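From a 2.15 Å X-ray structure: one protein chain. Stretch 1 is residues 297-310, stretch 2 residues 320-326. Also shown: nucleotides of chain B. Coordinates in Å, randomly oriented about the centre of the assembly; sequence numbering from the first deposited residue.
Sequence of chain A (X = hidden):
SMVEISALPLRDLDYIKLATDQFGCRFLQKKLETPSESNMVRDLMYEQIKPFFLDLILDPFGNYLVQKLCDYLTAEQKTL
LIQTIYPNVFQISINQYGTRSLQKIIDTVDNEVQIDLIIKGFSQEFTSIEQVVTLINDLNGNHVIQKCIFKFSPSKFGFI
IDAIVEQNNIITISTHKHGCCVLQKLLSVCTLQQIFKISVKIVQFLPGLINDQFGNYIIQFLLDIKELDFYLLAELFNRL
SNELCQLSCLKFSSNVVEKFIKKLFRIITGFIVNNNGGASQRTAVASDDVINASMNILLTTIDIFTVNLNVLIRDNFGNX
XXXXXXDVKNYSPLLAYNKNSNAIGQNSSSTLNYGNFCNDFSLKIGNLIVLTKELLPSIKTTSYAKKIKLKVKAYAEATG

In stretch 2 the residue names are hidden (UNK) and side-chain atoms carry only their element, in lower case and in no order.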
# COMPACT_ATOMS: atom_id res chain seq x y z
N ILE A 297 -6.29 27.27 2.33
CA ILE A 297 -5.69 26.38 3.32
C ILE A 297 -4.24 26.76 3.60
O ILE A 297 -3.79 26.74 4.75
CB ILE A 297 -5.77 24.90 2.87
CG1 ILE A 297 -7.22 24.44 2.79
CG2 ILE A 297 -4.98 24.00 3.82
CD1 ILE A 297 -7.39 23.04 2.24
N LEU A 298 -3.51 27.12 2.54
CA LEU A 298 -2.12 27.53 2.68
C LEU A 298 -2.01 28.79 3.53
O LEU A 298 -1.21 28.86 4.47
CB LEU A 298 -1.47 27.74 1.31
CG LEU A 298 -0.01 28.21 1.30
CD1 LEU A 298 0.86 27.25 2.10
CD2 LEU A 298 0.52 28.35 -0.12
N LEU A 299 -2.84 29.79 3.21
CA LEU A 299 -2.87 31.03 3.97
C LEU A 299 -3.24 30.78 5.43
O LEU A 299 -2.63 31.35 6.34
CB LEU A 299 -3.87 32.01 3.34
CG LEU A 299 -3.54 32.56 1.95
CD1 LEU A 299 -4.64 33.50 1.47
CD2 LEU A 299 -2.21 33.28 1.98
N THR A 300 -4.23 29.93 5.65
CA THR A 300 -4.64 29.55 7.00
C THR A 300 -3.52 28.81 7.72
O THR A 300 -3.31 29.00 8.92
CB THR A 300 -5.91 28.68 6.96
OG1 THR A 300 -6.92 29.32 6.17
CG2 THR A 300 -6.45 28.44 8.37
N THR A 301 -2.79 27.98 6.99
CA THR A 301 -1.66 27.23 7.53
C THR A 301 -0.52 28.17 7.95
O THR A 301 0.12 27.96 8.98
CB THR A 301 -1.14 26.19 6.53
OG1 THR A 301 -2.14 25.19 6.30
CG2 THR A 301 0.13 25.51 7.05
N ILE A 302 -0.28 29.21 7.16
CA ILE A 302 0.74 30.20 7.47
C ILE A 302 0.37 30.95 8.75
O ILE A 302 1.23 31.22 9.59
CB ILE A 302 0.97 31.19 6.31
CG1 ILE A 302 1.44 30.46 5.06
CG2 ILE A 302 1.98 32.26 6.69
CD1 ILE A 302 1.63 31.36 3.84
N ASP A 303 -0.91 31.27 8.89
CA ASP A 303 -1.43 31.92 10.10
C ASP A 303 -1.17 31.08 11.35
O ASP A 303 -0.73 31.59 12.38
CB ASP A 303 -2.93 32.20 9.96
CG ASP A 303 -3.24 33.32 8.97
OD1 ASP A 303 -2.33 34.12 8.66
OD2 ASP A 303 -4.40 33.39 8.50
N ILE A 304 -1.46 29.78 11.25
CA ILE A 304 -1.29 28.86 12.37
C ILE A 304 0.18 28.73 12.77
O ILE A 304 0.52 28.80 13.95
CB ILE A 304 -1.87 27.48 12.03
CG1 ILE A 304 -3.38 27.57 11.81
CG2 ILE A 304 -1.55 26.47 13.13
CD1 ILE A 304 -4.01 26.27 11.35
N PHE A 305 1.05 28.53 11.78
CA PHE A 305 2.48 28.43 12.02
C PHE A 305 3.07 29.74 12.55
O PHE A 305 4.06 29.74 13.27
CB PHE A 305 3.21 28.00 10.74
CG PHE A 305 3.20 26.52 10.51
CD1 PHE A 305 4.38 25.84 10.28
CD2 PHE A 305 2.01 25.81 10.53
CE1 PHE A 305 4.38 24.47 10.07
CE2 PHE A 305 2.00 24.43 10.32
CZ PHE A 305 3.19 23.77 10.09
N THR A 306 2.45 30.86 12.17
CA THR A 306 2.89 32.17 12.66
C THR A 306 2.54 32.34 14.14
O THR A 306 3.39 32.73 14.94
CB THR A 306 2.28 33.32 11.83
OG1 THR A 306 2.71 33.21 10.47
CG2 THR A 306 2.70 34.67 12.39
N VAL A 307 1.30 32.04 14.49
CA VAL A 307 0.85 32.10 15.88
C VAL A 307 1.68 31.17 16.77
O VAL A 307 2.06 31.54 17.88
CB VAL A 307 -0.66 31.76 15.99
CG1 VAL A 307 -1.07 31.58 17.45
CG2 VAL A 307 -1.51 32.84 15.33
N ASN A 308 1.97 29.97 16.27
CA ASN A 308 2.66 28.95 17.05
C ASN A 308 4.15 28.85 16.75
O ASN A 308 4.78 27.83 17.05
CB ASN A 308 2.00 27.58 16.84
CG ASN A 308 0.56 27.55 17.31
OD1 ASN A 308 0.29 27.34 18.49
ND2 ASN A 308 -0.37 27.76 16.39
N LEU A 309 4.72 29.91 16.18
CA LEU A 309 6.11 29.90 15.72
C LEU A 309 7.11 29.56 16.83
O LEU A 309 8.08 28.84 16.60
CB LEU A 309 6.46 31.26 15.09
CG LEU A 309 7.90 31.50 14.63
CD1 LEU A 309 8.35 30.46 13.62
CD2 LEU A 309 8.05 32.89 14.05
N ASN A 310 6.85 30.08 18.03
CA ASN A 310 7.75 29.90 19.16
C ASN A 310 7.92 28.43 19.59
O ASN A 310 9.00 28.03 20.02
CB ASN A 310 7.27 30.73 20.34
CG ASN A 310 8.34 30.88 21.40
OD1 ASN A 310 9.51 31.10 21.08
ND2 ASN A 310 7.95 30.75 22.66
N UNK A 320 11.00 20.91 11.33
CA UNK A 320 11.02 20.41 9.96
C UNK A 320 9.82 20.93 9.17
O UNK A 320 9.96 21.36 8.03
c UNK A 320 13.42 18.20 9.54
c UNK A 320 12.32 18.24 10.39
c UNK A 320 14.71 17.07 11.20
o UNK A 320 15.90 16.49 11.60
c UNK A 320 14.61 17.62 9.94
c UNK A 320 13.64 17.09 12.06
c UNK A 320 11.02 18.87 9.96
c UNK A 320 12.45 17.67 11.65
N UNK A 321 8.64 20.87 9.78
CA UNK A 321 7.43 21.39 9.14
C UNK A 321 7.56 22.90 8.91
O UNK A 321 7.13 23.42 7.88
c UNK A 321 6.21 21.08 9.98
N UNK A 322 8.15 23.60 9.88
CA UNK A 322 8.37 25.03 9.76
C UNK A 322 9.32 25.34 8.60
O UNK A 322 9.03 26.21 7.77
c UNK A 322 9.33 27.09 11.02
c UNK A 322 8.94 25.61 11.05
c UNK A 322 10.05 27.50 12.29
c UNK A 322 8.11 27.97 10.78
N UNK A 323 10.44 24.63 8.55
CA UNK A 323 11.42 24.80 7.48
C UNK A 323 10.84 24.53 6.09
O UNK A 323 11.19 25.20 5.12
c UNK A 323 13.58 24.40 8.82
c UNK A 323 14.82 23.54 8.96
n UNK A 323 14.95 22.87 10.10
o UNK A 323 15.65 23.48 8.05
c UNK A 323 12.65 23.91 7.72
N UNK A 324 9.96 23.54 6.01
CA UNK A 324 9.31 23.21 4.74
C UNK A 324 8.42 24.38 4.28
O UNK A 324 8.41 24.72 3.09
c UNK A 324 7.58 21.74 3.64
o UNK A 324 9.37 20.80 4.97
c UNK A 324 8.48 21.92 4.86
N UNK A 325 7.71 24.99 5.21
CA UNK A 325 6.84 26.12 4.89
C UNK A 325 7.65 27.36 4.52
O UNK A 325 7.20 28.19 3.73
c UNK A 325 4.14 27.90 7.12
c UNK A 325 5.90 26.43 6.07
c UNK A 325 3.79 26.96 4.84
c UNK A 325 4.82 27.48 5.82
N UNK A 326 8.85 27.48 5.09
CA UNK A 326 9.69 28.67 4.91
C UNK A 326 10.57 28.61 3.66
O UNK A 326 11.10 29.63 3.22
c UNK A 326 9.19 30.67 7.22
c UNK A 326 9.90 29.36 7.44
c UNK A 326 10.57 28.90 6.14
c UNK A 326 10.91 29.50 8.56
P G B 2 18.47 12.78 12.86
OP1 G B 2 18.97 11.44 13.24
OP2 G B 2 18.86 13.38 11.56
O5' G B 2 16.88 12.73 12.91
C5' G B 2 16.19 12.49 14.13
C4' G B 2 14.74 12.20 13.87
O4' G B 2 14.10 13.38 13.32
C3' G B 2 14.46 11.12 12.85
O3' G B 2 14.58 9.82 13.39
C2' G B 2 13.06 11.47 12.37
O2' G B 2 12.07 11.00 13.28
C1' G B 2 13.08 13.00 12.42
N9 G B 2 13.36 13.60 11.11
C8 G B 2 14.55 13.63 10.41
N7 G B 2 14.44 14.24 9.26
C5 G B 2 13.11 14.64 9.19
C6 G B 2 12.40 15.34 8.17
O6 G B 2 12.82 15.77 7.10
N1 G B 2 11.07 15.52 8.52
C2 G B 2 10.50 15.08 9.69
N2 G B 2 9.19 15.35 9.85
N3 G B 2 11.14 14.43 10.64
C4 G B 2 12.44 14.24 10.32
O5' U B 1 21.26 16.19 12.52
C5' U B 1 21.32 15.90 13.91
C4' U B 1 19.95 15.94 14.54
O4' U B 1 19.48 17.31 14.61
C3' U B 1 18.84 15.21 13.79
O3' U B 1 18.86 13.81 14.03
C2' U B 1 17.58 15.91 14.28
O2' U B 1 17.18 15.42 15.55
C1' U B 1 18.08 17.35 14.45
N1 U B 1 17.75 18.21 13.29
C2 U B 1 16.53 18.87 13.31
O2 U B 1 15.73 18.76 14.23
N3 U B 1 16.26 19.65 12.21
C4 U B 1 17.08 19.84 11.12
O4 U B 1 16.70 20.58 10.21
C5 U B 1 18.33 19.13 11.17
C6 U B 1 18.62 18.36 12.23

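Position 320, already within a helix, has eight side-chain atoms: one carbon leading into a ring of six carbons, which carries a single oxygen. The ring lies out of reach of stretch 1 and is instead sandwiched by RNA, with N3 of U1 over one face and C6 of G2 over the opposite face. A six-carbon ring bearing one oxygen is a phenol, so this is Tyr320; its CD1 comes within 3.3 Å of C6 of G2.

Position 321 has one side-chain carbon and nothing beyond it. That carbon, CB, points toward stretch 1 and sits 3.9 Å from CE1 of Phe305, while the backbone O of 321 is 3.7 Å from the same CE1. A lone methyl identifies Ala321.

At position 322 there are four carbons, forked at the second. CA to CB runs sideways, but the end of the side chain comes nearer, and one terminal methyl lies 3.7 Å from CD1 of Leu309. The fork beyond CB makes this Leu322; CD2 makes the closest approach to Leu309, and CD1 is also near it. Its CD1 is 4.3 Å from CD1 of Phe305, whose ring edge faces the backbone N of Leu322.

Position 323 shows three carbons in a row, the third carrying one oxygen and one nitrogen, and does not reach stretch 1. This terminal amide after two methylenes is Gln323. Its NE2 donates a hydrogen bond of 2.9 Å to O4 of U1.

Position 324 has one carbon bearing an oxygen and a second carbon. Branching at CB with a hydroxyl and a methyl gives Thr324, which makes no contact with stretch 1.

Position 325 again has four carbons forked at the second, and its CA-to-CB bond points toward stretch 1. One methyl approaches CB of Phe305 at 3.7 Å, and the other lies 4.0 Å from CD1 of Leu298. This is Leu325; CD2 meets Phe305, and CD1 also lies 4.2 Å from CG1 of Ile302.

Position 326 has the same four-carbon fork but stays beyond contact distance of stretch 1. It is Leu326.

The contact works by apolar packing, without a hydrogen bond between the stretches. The helix axes approach to 11.3 Å at 131°, and Leu325 fits among Leu298, Ile302 and Phe305, while Phe305 spans Ala321, Leu322 and Leu325. Leu309 extends the packing beyond the first helix through Leu322. Tyr320 and Gln323 meanwhile engage the RNA.

Stretch 2, residues 320-326: YALQTLL
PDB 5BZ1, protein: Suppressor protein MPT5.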